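Long-range contact in P35 antigen (Borrelia burgdorferi, PDB 4ALY), which is an outer surface lipoprotein of the Lyme disease agent that is critical for infection after a tick bite: residues 147-152 with 225-230. Numbering follows the deposited sequence.
Sequences FNLGQI and DDLIDE
Leu149 and Ile152 meet Leu227 and Ile228 where two helices of this all-helical protein, a member of the Borrelia PFam54_60 family, pack at an angle. The short segments 147-152 and 225-230 cross at 61°, and no hydrogen bond joins them, so branched apolar side chains carry the contact. The tight part centres on Ile228, which reaches in between Leu149 N and the Ile152 side chain, with Leu227 packed beside it. Leu227 puts one branch, CD2, against both Leu149 CD1, at 3.9 Å with the two side chains crossing at about a right angle, and Ile152 CG2, less closely at 4.2 Å, as the Ile152 side chain runs past in the opposite direction. With its CB directed at the other helix, CG anti to the backbone N (chi1 174°) carries CD2 to these two partners. Beyond the pair, Leu149 also packs on Leu139 and Thr224, Ile152 on Leu244 of helix 241-250, and Leu227 on Thr247 of that same helix.

The solvent side is the looser margin at Asn148. Its CB lies 4.0 Å from Ile228 CD1; an asparagine fits here because its CB can cover the methyl while the residue as a whole stays exposed. Two salt bridges flank the contact separately: Asp225 OD1 pairs with Lys145 NZ of helix 143-157, and so ties the same two helices together by charge, whereas Glu230 pairs with Lys251.

Between the two segments, the nearest CA atoms are those of Leu149 and Ile228, 6.2 Å apart. Here the isoleucine packs against main chain, its CD1 lying 3.9 Å from Leu149 N, and in return Ile152 CD1 comes to 3.8 Å from Ile228 CA.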
# COMPACT_ATOMS: atom_id res chain seq x y z
N PHE A 147 0.75 1.24 -14.91
CA PHE A 147 -0.02 1.59 -16.05
C PHE A 147 -0.79 0.36 -16.53
O PHE A 147 -1.95 0.50 -16.93
CB PHE A 147 0.88 2.16 -17.17
CG PHE A 147 0.14 2.38 -18.45
CD1 PHE A 147 -0.70 3.46 -18.59
CD2 PHE A 147 0.19 1.41 -19.48
CE1 PHE A 147 -1.43 3.63 -19.78
CE2 PHE A 147 -0.51 1.56 -20.65
CZ PHE A 147 -1.34 2.67 -20.80
N ASN A 148 -0.12 -0.82 -16.56
CA ASN A 148 -0.71 -2.10 -17.04
C ASN A 148 -1.85 -2.60 -16.11
O ASN A 148 -2.93 -2.96 -16.61
CB ASN A 148 0.36 -3.18 -17.34
CG ASN A 148 1.27 -2.81 -18.53
OD1 ASN A 148 0.79 -2.50 -19.64
ND2 ASN A 148 2.58 -2.76 -18.30
N LEU A 149 -1.60 -2.62 -14.79
CA LEU A 149 -2.62 -2.84 -13.75
C LEU A 149 -3.83 -1.97 -14.03
O LEU A 149 -4.95 -2.51 -14.19
CB LEU A 149 -2.13 -2.52 -12.35
CG LEU A 149 -3.07 -2.93 -11.14
CD1 LEU A 149 -3.51 -4.43 -11.22
CD2 LEU A 149 -2.46 -2.65 -9.76
N GLY A 150 -3.58 -0.66 -14.18
CA GLY A 150 -4.58 0.33 -14.38
C GLY A 150 -5.45 0.18 -15.59
O GLY A 150 -6.62 0.57 -15.52
N GLN A 151 -4.90 -0.32 -16.71
CA GLN A 151 -5.68 -0.57 -17.93
C GLN A 151 -6.64 -1.77 -17.75
O GLN A 151 -7.76 -1.82 -18.32
CB GLN A 151 -4.78 -0.77 -19.17
CG GLN A 151 -3.98 0.48 -19.57
CD GLN A 151 -4.87 1.70 -19.90
OE1 GLN A 151 -5.06 2.69 -19.07
NE2 GLN A 151 -5.45 1.66 -21.12
N ILE A 152 -6.19 -2.75 -16.97
CA ILE A 152 -6.98 -3.90 -16.70
C ILE A 152 -8.12 -3.53 -15.72
O ILE A 152 -9.26 -3.92 -15.89
CB ILE A 152 -6.04 -4.94 -16.12
CG1 ILE A 152 -4.99 -5.37 -17.20
CG2 ILE A 152 -6.77 -6.09 -15.45
CD1 ILE A 152 -3.90 -6.21 -16.56
N ASP A 225 1.25 -8.59 -10.32
CA ASP A 225 1.96 -9.15 -11.46
C ASP A 225 1.19 -10.36 -11.99
O ASP A 225 1.09 -10.50 -13.19
CB ASP A 225 3.36 -9.63 -11.04
CG ASP A 225 4.29 -8.47 -10.65
OD1 ASP A 225 4.22 -7.36 -11.25
OD2 ASP A 225 5.14 -8.68 -9.77
N ASP A 226 0.63 -11.21 -11.13
CA ASP A 226 -0.02 -12.42 -11.64
C ASP A 226 -1.28 -12.06 -12.40
O ASP A 226 -1.63 -12.70 -13.42
CB ASP A 226 -0.34 -13.46 -10.55
CG ASP A 226 0.91 -14.03 -9.88
OD1 ASP A 226 1.99 -14.12 -10.48
OD2 ASP A 226 0.83 -14.42 -8.72
N LEU A 227 -1.93 -11.00 -11.91
CA LEU A 227 -3.16 -10.53 -12.53
C LEU A 227 -2.82 -10.03 -13.95
O LEU A 227 -3.49 -10.40 -14.90
CB LEU A 227 -3.81 -9.42 -11.69
CG LEU A 227 -5.03 -8.84 -12.44
CD1 LEU A 227 -6.05 -9.99 -12.71
CD2 LEU A 227 -5.63 -7.63 -11.72
N ILE A 228 -1.76 -9.23 -14.07
CA ILE A 228 -1.26 -8.72 -15.33
C ILE A 228 -0.94 -9.91 -16.26
O ILE A 228 -1.35 -9.90 -17.44
CB ILE A 228 0.02 -7.84 -15.08
CG1 ILE A 228 -0.34 -6.50 -14.36
CG2 ILE A 228 0.87 -7.62 -16.35
CD1 ILE A 228 0.88 -5.56 -14.15
N ASP A 229 -0.24 -10.93 -15.75
CA ASP A 229 0.09 -12.13 -16.58
C ASP A 229 -1.16 -12.87 -16.96
O ASP A 229 -1.29 -13.16 -18.11
CB ASP A 229 1.06 -13.13 -15.89
CG ASP A 229 2.42 -12.51 -15.58
OD1 ASP A 229 2.94 -11.67 -16.37
OD2 ASP A 229 3.00 -12.85 -14.54
N GLU A 230 -2.05 -13.20 -16.01
CA GLU A 230 -3.29 -13.92 -16.34
C GLU A 230 -4.06 -13.14 -17.39
O GLU A 230 -4.48 -13.70 -18.38
CB GLU A 230 -4.12 -14.17 -15.07
CG GLU A 230 -3.31 -14.88 -13.97
CD GLU A 230 -3.85 -14.69 -12.54
OE1 GLU A 230 -4.98 -14.19 -12.32
OE2 GLU A 230 -3.13 -15.08 -11.59